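Local coordinates for protein high choriolytic enzyme 1 (Oryzias latipes, PDB 3VTG) that hydrolyses proteins of the inner egg envelope as a zinc-dependent astacin-family endopeptidase, helping the fish embryo to hatch, at residues Gly80-Ser85 with Asn102-Phe107; Val35-Gly40 with Gly95-Glu100; Met42-Gly47 with Asn183-Trp188; Asn141-Pro146 with Ile193-Asn198. All coordinates share one frame; numbering follows the deposited sequence.

Interaction 1 (Gly80-Ser85 with Asn102-Phe107). With ZN (zinc ion), chain B.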
loop_
_atom_site.group_PDB
_atom_site.type_symbol
_atom_site.label_atom_id
_atom_site.label_comp_id
_atom_site.label_asym_id
_atom_site.label_seq_id
_atom_site.Cartn_x
_atom_site.Cartn_y
_atom_site.Cartn_z
ATOM N N GLY A 80 -10.413 14.690 -6.412
ATOM C CA GLY A 80 -11.132 15.280 -5.289
ATOM C C GLY A 80 -10.794 14.623 -3.968
ATOM O O GLY A 80 -9.671 14.163 -3.759
ATOM N N GLN A 81 -11.777 14.584 -3.078
ATOM C CA GLN A 81 -11.611 13.959 -1.774
ATOM C C GLN A 81 -11.605 12.448 -1.931
ATOM O O GLN A 81 -12.557 11.874 -2.455
ATOM C CB GLN A 81 -12.754 14.381 -0.855
ATOM C CG GLN A 81 -12.661 13.861 0.572
ATOM C CD GLN A 81 -13.642 14.545 1.505
ATOM O OE1 GLN A 81 -14.379 15.444 1.105
ATOM N NE2 GLN A 81 -13.647 14.125 2.759
ATOM N N GLN A 82 -10.526 11.809 -1.489
ATOM C CA GLN A 82 -10.486 10.352 -1.418
ATOM C C GLN A 82 -10.135 9.910 -0.006
ATOM O O GLN A 82 -9.240 10.471 0.631
ATOM C CB GLN A 82 -9.527 9.753 -2.454
ATOM C CG GLN A 82 -8.047 9.998 -2.210
ATOM C CD GLN A 82 -7.207 9.500 -3.362
ATOM O OE1 GLN A 82 -7.210 10.089 -4.445
ATOM N NE2 GLN A 82 -6.485 8.408 -3.140
ATOM N N GLU A 83 -10.852 8.907 0.480
ATOM C CA GLU A 83 -10.680 8.463 1.853
ATOM C C GLU A 83 -9.595 7.408 2.004
ATOM O O GLU A 83 -9.343 6.600 1.102
ATOM C CB GLU A 83 -12.010 7.997 2.459
ATOM C CG GLU A 83 -12.964 9.152 2.745
ATOM C CD GLU A 83 -14.183 8.774 3.574
ATOM O OE1 GLU A 83 -14.519 7.576 3.678
ATOM O OE2 GLU A 83 -14.817 9.699 4.123
ATOM N N LEU A 84 -8.934 7.464 3.153
ATOM C CA LEU A 84 -7.980 6.457 3.577
ATOM C C LEU A 84 -8.329 6.157 5.024
ATOM O O LEU A 84 -8.323 7.059 5.870
ATOM C CB LEU A 84 -6.542 6.974 3.444
ATOM C CG LEU A 84 -5.370 6.014 3.693
ATOM C CD1 LEU A 84 -4.113 6.509 2.996
ATOM C CD2 LEU A 84 -5.104 5.811 5.176
ATOM N N SER A 85 -8.655 4.899 5.305
ATOM C CA SER A 85 -9.066 4.513 6.645
ATOM C C SER A 85 -7.919 3.956 7.469
ATOM O O SER A 85 -7.264 2.986 7.074
ATOM C CB SER A 85 -10.210 3.505 6.596
ATOM O OG SER A 85 -10.639 3.179 7.905
ATOM N N ASN A 102 0.985 3.675 0.428
ATOM C CA ASN A 102 1.427 3.049 -0.820
ATOM C C ASN A 102 0.277 2.691 -1.765
ATOM O O ASN A 102 0.417 2.838 -2.983
ATOM C CB ASN A 102 2.319 1.839 -0.549
ATOM C CG ASN A 102 3.781 2.213 -0.470
ATOM O OD1 ASN A 102 4.420 2.481 -1.492
ATOM N ND2 ASN A 102 4.320 2.245 0.748
ATOM N N HIS A 103 -0.854 2.242 -1.215
ATOM C CA HIS A 103 -2.065 2.058 -2.023
ATOM C C HIS A 103 -2.461 3.364 -2.664
ATOM O O HIS A 103 -2.745 3.411 -3.865
ATOM C CB HIS A 103 -3.237 1.546 -1.193
ATOM C CG HIS A 103 -3.198 0.066 -0.884
ATOM N ND1 HIS A 103 -2.911 -0.877 -1.806
ATOM C CD2 HIS A 103 -3.488 -0.618 0.293
ATOM C CE1 HIS A 103 -2.990 -2.096 -1.239
ATOM N NE2 HIS A 103 -3.344 -1.936 0.046
ATOM N N ALA A 104 -2.482 4.438 -1.869
ATOM C CA ALA A 104 -2.842 5.769 -2.367
ATOM C C ALA A 104 -1.910 6.233 -3.489
ATOM O O ALA A 104 -2.330 6.968 -4.384
ATOM C CB ALA A 104 -2.867 6.784 -1.231
ATOM N N LEU A 105 -0.656 5.786 -3.452
ATOM C CA LEU A 105 0.295 6.080 -4.526
ATOM C C LEU A 105 0.030 5.303 -5.818
ATOM O O LEU A 105 0.479 5.713 -6.892
ATOM C CB LEU A 105 1.734 5.845 -4.062
ATOM C CG LEU A 105 2.305 6.776 -2.992
ATOM C CD1 LEU A 105 3.734 6.369 -2.672
ATOM C CD2 LEU A 105 2.238 8.231 -3.426
ATOM N N GLY A 106 -0.682 4.183 -5.707
ATOM C CA GLY A 106 -1.042 3.364 -6.867
ATOM C C GLY A 106 -0.550 1.927 -6.835
ATOM O O GLY A 106 -0.613 1.232 -7.850
ATOM N N PHE A 107 -0.077 1.472 -5.675
ATOM C CA PHE A 107 0.483 0.124 -5.545
ATOM C C PHE A 107 -0.486 -0.889 -4.955
ATOM O O PHE A 107 -1.235 -0.591 -4.022
ATOM C CB PHE A 107 1.793 0.157 -4.757
ATOM C CG PHE A 107 2.869 0.930 -5.448
ATOM C CD1 PHE A 107 3.539 0.388 -6.541
ATOM C CD2 PHE A 107 3.184 2.218 -5.041
ATOM C CE1 PHE A 107 4.517 1.108 -7.201
ATOM C CE2 PHE A 107 4.166 2.944 -5.697
ATOM C CZ PHE A 107 4.833 2.386 -6.776
HETATM ZN ZN ZN B . -3.551 -3.415 1.542
HETATM O O HOH W 1 -4.979 -2.264 2.621
HETATM O O HOH W 2 -4.077 -4.869 3.252
#
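H103 ND1 donates a 2.8 Å hydrogen bond to F107 O, while A104, the next residue along the helix, turns its methyl toward Q82 and L84 of the strand. The bond to F107 is bent, 144° at the hydrogen, and its acceptor lies 22° out of the imidazole plane. It helps fix the rotation of a ring whose other nitrogen, NE2, binds the zinc ion at 2.1 Å, so the F107 carbonyl acts as a second-shell group. H103 belongs to the HExxHxxGxxH zinc-binding sequence of the astacins, in which H99 and H109 supply the other two protein ligands. The glycine of that sequence is G106, where the helix ends in a Schellman motif: G106 N bonds to H103 O at 2.9 Å and F107 N to N102 O at 3.1 Å. At the backbone angles of G106 a CB would probably collide with L105 O.

Across the contact the packing is light but buried. The A104 methyl meets L84 CD1 at 4.4 Å and, at the same distance, Q82 NE2. L84 reaches it with CG anti to the backbone N (chi1 -173°). The Q82 carboxamide is engaged at both ends nearby, NE2 with G76 O and OE1 with K78 N, which holds it in place beside the methyl.

Interaction 2 (Val35-Gly40 with Gly95-Glu100). With ZN (zinc ion), chain B.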
loop_
_atom_site.group_PDB
_atom_site.type_symbol
_atom_site.label_atom_id
_atom_site.label_comp_id
_atom_site.label_asym_id
_atom_site.label_seq_id
_atom_site.Cartn_x
_atom_site.Cartn_y
_atom_site.Cartn_z
ATOM N N VAL A 35 -2.621 11.744 15.401
ATOM C CA VAL A 35 -2.194 12.581 14.278
ATOM C C VAL A 35 -0.677 12.474 14.096
ATOM O O VAL A 35 -0.189 12.294 12.977
ATOM C CB VAL A 35 -2.598 14.062 14.470
ATOM C CG1 VAL A 35 -1.967 14.937 13.394
ATOM C CG2 VAL A 35 -4.112 14.217 14.447
ATOM N N ALA A 36 0.062 12.566 15.200
ATOM C CA ALA A 36 1.524 12.470 15.167
ATOM C C ALA A 36 2.016 11.121 14.637
ATOM O O ALA A 36 3.015 11.067 13.920
ATOM C CB ALA A 36 2.116 12.772 16.536
ATOM N N THR A 37 1.304 10.046 14.971
ATOM C CA THR A 37 1.634 8.714 14.464
ATOM C C THR A 37 1.468 8.644 12.946
ATOM O O THR A 37 2.342 8.136 12.238
ATOM C CB THR A 37 0.806 7.616 15.169
ATOM O OG1 THR A 37 1.113 7.621 16.568
ATOM C CG2 THR A 37 1.118 6.232 14.604
ATOM N N ILE A 38 0.352 9.176 12.456
ATOM C CA ILE A 38 0.072 9.215 11.022
ATOM C C ILE A 38 1.123 10.054 10.288
ATOM O O ILE A 38 1.679 9.616 9.280
ATOM C CB ILE A 38 -1.356 9.735 10.738
ATOM C CG1 ILE A 38 -2.394 8.774 11.332
ATOM C CG2 ILE A 38 -1.584 9.916 9.238
ATOM C CD1 ILE A 38 -3.755 9.394 11.582
ATOM N N GLU A 39 1.416 11.243 10.812
ATOM C CA GLU A 39 2.398 12.122 10.181
ATOM C C GLU A 39 3.813 11.537 10.261
ATOM O O GLU A 39 4.619 11.728 9.351
ATOM C CB GLU A 39 2.314 13.549 10.746
ATOM C CG GLU A 39 1.007 14.256 10.383
ATOM C CD GLU A 39 0.972 15.741 10.728
ATOM O OE1 GLU A 39 1.639 16.157 11.701
ATOM O OE2 GLU A 39 0.255 16.498 10.030
ATOM N N GLY A 40 4.098 10.801 11.335
ATOM C CA GLY A 40 5.368 10.089 11.474
ATOM C C GLY A 40 5.568 9.055 10.379
ATOM O O GLY A 40 6.650 8.954 9.797
ATOM N N GLY A 95 3.975 0.920 10.066
ATOM C CA GLY A 95 4.057 0.063 8.885
ATOM C C GLY A 95 2.736 -0.096 8.156
ATOM O O GLY A 95 2.695 -0.072 6.925
ATOM N N ILE A 96 1.654 -0.263 8.913
ATOM C CA ILE A 96 0.313 -0.365 8.338
ATOM C C ILE A 96 -0.077 0.936 7.629
ATOM O O ILE A 96 -0.613 0.910 6.511
ATOM C CB ILE A 96 -0.731 -0.756 9.410
ATOM C CG1 ILE A 96 -0.502 -2.206 9.860
ATOM C CG2 ILE A 96 -2.152 -0.579 8.886
ATOM C CD1 ILE A 96 -1.388 -2.666 11.000
ATOM N N ILE A 97 0.212 2.069 8.265
ATOM C CA ILE A 97 -0.089 3.369 7.666
ATOM C C ILE A 97 0.703 3.558 6.367
ATOM O O ILE A 97 0.146 3.989 5.358
ATOM C CB ILE A 97 0.131 4.538 8.656
ATOM C CG1 ILE A 97 -0.786 4.386 9.877
ATOM C CG2 ILE A 97 -0.123 5.877 7.968
ATOM C CD1 ILE A 97 -0.295 5.098 11.122
ATOM N N GLN A 98 1.984 3.192 6.385
ATOM C CA GLN A 98 2.824 3.248 5.184
ATOM C C GLN A 98 2.273 2.373 4.053
ATOM O O GLN A 98 2.267 2.783 2.891
ATOM C CB GLN A 98 4.258 2.836 5.509
ATOM C CG GLN A 98 5.003 3.800 6.416
ATOM C CD GLN A 98 6.369 3.267 6.798
ATOM O OE1 GLN A 98 7.163 2.890 5.932
ATOM N NE2 GLN A 98 6.652 3.229 8.093
ATOM N N HIS A 99 1.815 1.174 4.412
ATOM C CA HIS A 99 1.148 0.252 3.488
ATOM C C HIS A 99 -0.027 0.938 2.823
ATOM O O HIS A 99 -0.159 0.912 1.592
ATOM C CB HIS A 99 0.736 -1.002 4.263
ATOM C CG HIS A 99 -0.111 -1.981 3.481
ATOM N ND1 HIS A 99 0.360 -3.175 3.063
ATOM C CD2 HIS A 99 -1.449 -1.927 3.091
ATOM C CE1 HIS A 99 -0.620 -3.843 2.425
ATOM N NE2 HIS A 99 -1.726 -3.078 2.442
ATOM N N GLU A 100 -0.878 1.584 3.620
ATOM C CA GLU A 100 -2.049 2.285 3.079
ATOM C C GLU A 100 -1.677 3.463 2.181
ATOM O O GLU A 100 -2.291 3.667 1.128
ATOM C CB GLU A 100 -2.994 2.743 4.198
ATOM C CG GLU A 100 -3.596 1.616 5.030
ATOM C CD GLU A 100 -4.249 0.521 4.200
ATOM O OE1 GLU A 100 -4.737 0.797 3.081
ATOM O OE2 GLU A 100 -4.272 -0.631 4.677
HETATM ZN ZN ZN B . -3.551 -3.415 1.542
HETATM O O HOH W 1 -4.979 -2.264 2.621
HETATM O O HOH W 2 -4.077 -4.869 3.252
#
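I97 projects from the zinc-binding helix 94-105 of the astacin fold against T37 and I38 of helix 32-43, joining two helices through one branched side chain. This is the helix of the HExxH motif, with H99 on the face away from helix 32-43 and E100 leaving from a flank.

The helix-to-helix contact is apolar. CD1 of I97 does the touching: it meets T37 CG2 at 3.9 Å, I38 CA at 4.1 Å and I38 CG1 at 4.2 Å, and so rests against both the backbone and the side chains of its partner. The side chains of I97 and T37 cross at about a right angle. T37 presents its methyl here because CG2 lies anti to the backbone N, which puts OG1 beside that nitrogen; the hydroxyl is hydrogen-bonded to G33 O in its own helix. I38 also packs on I26 and I97 on I86, both from the central sheet.

The metal interactions lie further round helix 94-105. H99 NE2 binds the zinc ion at 2.1 Å, with its ND1 hydrogen-bonded to I152 O, a second-shell carbonyl that steadies the ring. E100, probably the catalytic glutamate as in other astacins, meets the metal through solvent: water 1, bound to zinc at 2.1 Å, donates to E100 OE2 at 2.7 Å.

Interaction 3 (Met42-Gly47 with Asn183-Trp188)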
loop_
_atom_site.group_PDB
_atom_site.type_symbol
_atom_site.label_atom_id
_atom_site.label_comp_id
_atom_site.label_asym_id
_atom_site.label_seq_id
_atom_site.Cartn_x
_atom_site.Cartn_y
_atom_site.Cartn_z
ATOM N N MET A 42 4.137 9.126 7.464
ATOM C CA MET A 42 4.286 9.888 6.224
ATOM C C MET A 42 5.728 10.314 5.989
ATOM O O MET A 42 6.183 10.368 4.844
ATOM C CB MET A 42 3.385 11.116 6.241
ATOM C CG MET A 42 1.915 10.790 6.091
ATOM S SD MET A 42 0.887 12.219 6.449
ATOM C CE MET A 42 -0.684 11.603 5.852
ATOM N N ARG A 43 6.449 10.604 7.071
ATOM C CA ARG A 43 7.847 11.019 6.975
ATOM C C ARG A 43 8.764 9.933 6.422
ATOM O O ARG A 43 9.842 10.235 5.917
ATOM C CB ARG A 43 8.370 11.519 8.324
ATOM C CG ARG A 43 7.932 12.933 8.670
ATOM C CD ARG A 43 8.770 13.533 9.793
ATOM N NE ARG A 43 8.666 12.784 11.045
ATOM C CZ ARG A 43 7.675 12.907 11.925
ATOM N NH1 ARG A 43 6.670 13.749 11.708
ATOM N NH2 ARG A 43 7.684 12.178 13.029
ATOM N N ALA A 44 8.328 8.675 6.505
ATOM C CA ALA A 44 9.108 7.544 5.996
ATOM C C ALA A 44 9.380 7.633 4.494
ATOM O O ALA A 44 10.283 6.977 3.977
ATOM C CB ALA A 44 8.420 6.228 6.335
ATOM N N PHE A 45 8.593 8.449 3.798
ATOM C CA PHE A 45 8.735 8.627 2.357
ATOM C C PHE A 45 9.775 9.691 1.990
ATOM O O PHE A 45 10.232 9.741 0.849
ATOM C CB PHE A 45 7.374 8.967 1.738
ATOM C CG PHE A 45 6.390 7.829 1.776
ATOM C CD1 PHE A 45 5.645 7.563 2.925
ATOM C CD2 PHE A 45 6.209 7.019 0.662
ATOM C CE1 PHE A 45 4.745 6.510 2.958
ATOM C CE2 PHE A 45 5.308 5.965 0.690
ATOM C CZ PHE A 45 4.577 5.708 1.839
ATOM N N ASN A 46 10.157 10.523 2.958
ATOM C CA ASN A 46 10.992 11.701 2.689
ATOM C C ASN A 46 12.450 11.432 2.329
ATOM O O ASN A 46 13.012 12.108 1.465
ATOM C CB ASN A 46 10.930 12.683 3.864
ATOM C CG ASN A 46 9.549 13.282 4.056
ATOM O OD1 ASN A 46 8.684 13.186 3.183
ATOM N ND2 ASN A 46 9.338 13.912 5.204
ATOM N N GLY A 47 13.062 10.461 2.997
ATOM C CA GLY A 47 14.495 10.215 2.863
ATOM C C GLY A 47 14.954 9.685 1.518
ATOM O O GLY A 47 16.023 10.068 1.032
ATOM N N ASN A 183 7.041 -3.760 9.068
ATOM C CA ASN A 183 8.021 -2.949 9.778
ATOM C C ASN A 183 8.340 -1.664 9.029
ATOM O O ASN A 183 8.348 -0.587 9.612
ATOM C CB ASN A 183 9.297 -3.756 10.038
ATOM C CG ASN A 183 9.067 -4.926 10.977
ATOM O OD1 ASN A 183 8.435 -4.785 12.021
ATOM N ND2 ASN A 183 9.582 -6.092 10.603
ATOM N N GLY A 184 8.587 -1.780 7.730
ATOM C CA GLY A 184 8.932 -0.629 6.909
ATOM C C GLY A 184 8.977 -1.017 5.448
ATOM O O GLY A 184 8.745 -2.175 5.092
ATOM N N MET A 185 9.275 -0.044 4.599
ATOM C CA MET A 185 9.329 -0.282 3.166
ATOM C C MET A 185 10.595 -1.017 2.759
ATOM O O MET A 185 11.688 -0.731 3.257
ATOM C CB MET A 185 9.169 1.027 2.401
ATOM C CG MET A 185 7.738 1.531 2.449
ATOM S SD MET A 185 7.474 3.054 1.536
ATOM C CE MET A 185 8.005 4.272 2.738
ATOM N N SER A 186 10.427 -1.996 1.876
ATOM C CA SER A 186 11.548 -2.755 1.345
ATOM C C SER A 186 12.288 -1.947 0.284
ATOM O O SER A 186 11.796 -0.922 -0.197
ATOM C CB SER A 186 11.058 -4.070 0.737
ATOM O OG SER A 186 10.445 -3.844 -0.520
ATOM N N ARG A 187 13.467 -2.428 -0.093
ATOM C CA ARG A 187 14.234 -1.806 -1.160
ATOM C C ARG A 187 13.401 -1.682 -2.437
ATOM O O ARG A 187 13.370 -0.620 -3.061
ATOM C CB ARG A 187 15.519 -2.591 -1.418
ATOM C CG ARG A 187 16.507 -1.885 -2.331
ATOM C CD ARG A 187 16.491 -2.451 -3.732
ATOM N NE ARG A 187 16.924 -3.845 -3.758
ATOM C CZ ARG A 187 17.541 -4.414 -4.787
ATOM N NH1 ARG A 187 17.807 -3.705 -5.873
ATOM N NH2 ARG A 187 17.889 -5.691 -4.727
ATOM N N TRP A 188 12.715 -2.760 -2.816
ATOM C CA TRP A 188 11.874 -2.721 -4.007
ATOM C C TRP A 188 10.665 -1.836 -3.862
ATOM O O TRP A 188 10.281 -1.185 -4.827
ATOM C CB TRP A 188 11.508 -4.120 -4.497
ATOM C CG TRP A 188 12.689 -4.850 -5.084
ATOM C CD1 TRP A 188 13.269 -6.027 -4.627
ATOM C CD2 TRP A 188 13.492 -4.460 -6.255
ATOM N NE1 TRP A 188 14.335 -6.388 -5.411
ATOM C CE2 TRP A 188 14.526 -5.490 -6.403
ATOM C CE3 TRP A 188 13.458 -3.403 -7.164
ATOM C CZ2 TRP A 188 15.469 -5.447 -7.426
ATOM C CZ3 TRP A 188 14.412 -3.372 -8.191
ATOM C CH2 TRP A 188 15.392 -4.370 -8.315
#
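M185 lays its terminal methyl over the face of the F45 ring, with the two side chains crossing at about a right angle. CE stands 3.7 Å from the centroid of the F45 ring and only 6° off the ring normal, a CH-pi contact centred on the ring. The sulfur comes in more obliquely: SD is 4.2 Å from the same F45 centroid and 31° off the normal, which makes this a Met-aromatic contact as well, with F45 CE2 the ring atom closest to it. A bend at the last torsion of M185 (chi3 -83°) carries CE across the ring and brings it alongside A44, 4.1 Å from A44 CB and 3.7 Å from A44 O. An alanine in place of F45 is likely to leave the M185 methyl without the flat surface it rests on and to open a gap beside it. In the plane of the ring, M42 O lies at its edge, and F53 of strand 51-55 meets the ring edge-to-face. The contact thus joins the residues that follow on from helix 32-43 to the loop leading into helix 187-196, where S186 is the N-cap; both F45 and M185 also pack on N102 of helix 94-105 and on I193 of helix 187-196.

Interaction 4 (Asn141-Pro146 with Ile193-Asn198)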
loop_
_atom_site.group_PDB
_atom_site.type_symbol
_atom_site.label_atom_id
_atom_site.label_comp_id
_atom_site.label_asym_id
_atom_site.label_seq_id
_atom_site.Cartn_x
_atom_site.Cartn_y
_atom_site.Cartn_z
ATOM N N ASN A 141 1.526 -3.332 -13.450
ATOM C CA ASN A 141 2.734 -2.738 -14.002
ATOM C C ASN A 141 3.848 -2.957 -12.991
ATOM O O ASN A 141 3.916 -2.275 -11.967
ATOM C CB ASN A 141 2.538 -1.249 -14.307
ATOM C CG ASN A 141 3.811 -0.572 -14.791
ATOM O OD1 ASN A 141 4.857 -1.206 -14.960
ATOM N ND2 ASN A 141 3.724 0.731 -15.017
ATOM N N ASN A 142 4.714 -3.917 -13.289
ATOM C CA ASN A 142 5.741 -4.357 -12.353
ATOM C C ASN A 142 7.001 -3.489 -12.346
ATOM O O ASN A 142 7.912 -3.717 -11.547
ATOM C CB ASN A 142 6.068 -5.833 -12.597
ATOM C CG ASN A 142 4.858 -6.728 -12.396
ATOM O OD1 ASN A 142 4.036 -6.482 -11.514
ATOM N ND2 ASN A 142 4.740 -7.765 -13.215
ATOM N N LEU A 143 7.034 -2.500 -13.240
ATOM C CA LEU A 143 8.064 -1.454 -13.255
ATOM C C LEU A 143 9.494 -2.001 -13.354
ATOM O O LEU A 143 10.435 -1.406 -12.823
ATOM C CB LEU A 143 7.900 -0.527 -12.033
ATOM C CG LEU A 143 6.571 0.230 -11.902
ATOM C CD1 LEU A 143 6.402 0.780 -10.494
ATOM C CD2 LEU A 143 6.466 1.350 -12.925
ATOM N N ASN A 144 9.637 -3.129 -14.051
ATOM C CA ASN A 144 10.913 -3.846 -14.187
ATOM C C ASN A 144 11.528 -4.292 -12.859
ATOM O O ASN A 144 12.735 -4.531 -12.767
ATOM C CB ASN A 144 11.920 -3.039 -15.027
ATOM C CG ASN A 144 11.620 -3.096 -16.514
ATOM O OD1 ASN A 144 10.904 -3.982 -16.981
ATOM N ND2 ASN A 144 12.179 -2.156 -17.267
ATOM N N THR A 145 10.684 -4.409 -11.836
ATOM C CA THR A 145 11.105 -4.901 -10.529
ATOM C C THR A 145 10.624 -6.344 -10.352
ATOM O O THR A 145 9.628 -6.740 -10.964
ATOM C CB THR A 145 10.586 -4.010 -9.376
ATOM O OG1 THR A 145 9.174 -4.198 -9.196
ATOM C CG2 THR A 145 10.893 -2.536 -9.647
ATOM N N PRO A 146 11.332 -7.139 -9.529
ATOM C CA PRO A 146 10.964 -8.533 -9.346
ATOM C C PRO A 146 9.944 -8.709 -8.227
ATOM O O PRO A 146 9.687 -7.775 -7.459
ATOM C CB PRO A 146 12.287 -9.176 -8.937
ATOM C CG PRO A 146 12.970 -8.108 -8.150
ATOM C CD PRO A 146 12.503 -6.783 -8.707
ATOM N N ILE A 193 8.324 3.186 -6.117
ATOM C CA ILE A 193 7.844 4.561 -5.985
ATOM C C ILE A 193 8.669 5.488 -6.880
ATOM O O ILE A 193 8.116 6.283 -7.644
ATOM C CB ILE A 193 7.898 5.047 -4.519
ATOM C CG1 ILE A 193 6.925 4.242 -3.643
ATOM C CG2 ILE A 193 7.608 6.543 -4.434
ATOM C CD1 ILE A 193 7.180 4.359 -2.151
ATOM N N ASN A 194 9.990 5.352 -6.800
ATOM C CA ASN A 194 10.905 6.200 -7.557
ATOM C C ASN A 194 10.803 6.020 -9.070
ATOM O O ASN A 194 10.933 6.987 -9.817
ATOM C CB ASN A 194 12.345 6.015 -7.071
ATOM C CG ASN A 194 12.576 6.604 -5.689
ATOM O OD1 ASN A 194 13.432 6.140 -4.939
ATOM N ND2 ASN A 194 11.813 7.631 -5.347
ATOM N N VAL A 195 10.562 4.790 -9.516
ATOM C CA VAL A 195 10.381 4.520 -10.942
ATOM C C VAL A 195 9.033 5.062 -11.434
ATOM O O VAL A 195 8.975 5.772 -12.439
ATOM C CB VAL A 195 10.544 3.020 -11.281
ATOM C CG1 VAL A 195 10.226 2.758 -12.747
ATOM C CG2 VAL A 195 11.958 2.547 -10.970
ATOM N N LEU A 196 7.957 4.749 -10.711
ATOM C CA LEU A 196 6.614 5.184 -11.100
ATOM C C LEU A 196 6.493 6.708 -11.173
ATOM O O LEU A 196 5.913 7.250 -12.118
ATOM C CB LEU A 196 5.559 4.603 -10.151
ATOM C CG LEU A 196 4.087 4.911 -10.454
ATOM C CD1 LEU A 196 3.648 4.332 -11.791
ATOM C CD2 LEU A 196 3.190 4.399 -9.337
ATOM N N TYR A 197 7.053 7.388 -10.176
ATOM C CA TYR A 197 6.964 8.841 -10.095
ATOM C C TYR A 197 8.193 9.559 -10.644
ATOM O O TYR A 197 8.316 10.771 -10.502
ATOM C CB TYR A 197 6.627 9.273 -8.664
ATOM C CG TYR A 197 5.182 8.990 -8.334
ATOM C CD1 TYR A 197 4.180 9.878 -8.718
ATOM C CD2 TYR A 197 4.809 7.817 -7.676
ATOM C CE1 TYR A 197 2.850 9.619 -8.445
ATOM C CE2 TYR A 197 3.476 7.550 -7.396
ATOM C CZ TYR A 197 2.504 8.457 -7.783
ATOM O OH TYR A 197 1.172 8.222 -7.520
ATOM N N ASN A 198 9.086 8.808 -11.291
ATOM C CA ASN A 198 10.291 9.357 -11.929
ATOM C C ASN A 198 11.084 10.288 -11.006
ATOM O O ASN A 198 11.469 11.396 -11.391
ATOM C CB ASN A 198 9.938 10.045 -13.259
ATOM C CG ASN A 198 11.152 10.267 -14.147
ATOM O OD1 ASN A 198 12.077 9.455 -14.172
ATOM N ND2 ASN A 198 11.148 11.372 -14.887
#
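L143 wedges its two methyls against V195 and L196 on the last turn of helix 187-196, and this single leucine carries the contact. CD1 meets L196 CB at 3.9 Å on the more sheltered flank. Toward V195, which is itself exposed, the spacing is much the same but the side is open to solvent: L143 CD2 and CB lie 4.0 and 4.1 Å from V195 CG1, the two side chains sliding past each other in opposite directions. With CG of L143 anti to the carbonyl carbon (chi1 -60°), the branch is directed at the helix.

The loop that presents L143 is held by its own polar bonds. N142 to T145 form a type I' beta turn, with L143 and N144 at its two central, positive-phi positions. N142 O is gripped twice from T145, by the backbone N at 2.9 Å and by OG1 at 2.7 Å. Ahead of the turn, N141 OD1 accepts from L143 N at 3.1 Å in an Asx turn; the donor stands 40° above the carbonyl plane. N144, at the crest, is exposed.

The helix ends close by in a Schellman motif with N198 as its C-prime residue. The contact thereby fastens the long loop between strands 120-122 and 169-171 to the end of helix 187-196, where R192 bonds to T145 OG1, while I193 packs on helix 94-105 and strand 51-55.

In the fold
Helix 94-105 ties the set together. Interactions 1 and 2 share it and the zinc site, their centres 13 Å apart, and they meet where L84 CD2 packs on E100 CB at 3.8 Å. Interaction 3 packs against the same helix, the F45 side chain about 12 Å from the zinc ion; N102 ND2 approaches M185 SD at 3.4 Å, and Q98 OE1 lies 3.6 Å from A44 CB. Interaction 4 is more remote, its centre 22 Å from that of interaction 2, but helix 187-196 links it to interaction 3, with I193 CD1 3.8 Å from F45 CE2. Y197 OH and L105 O, 2.7 Å apart in a probable hydrogen bond, connect it to interaction 1.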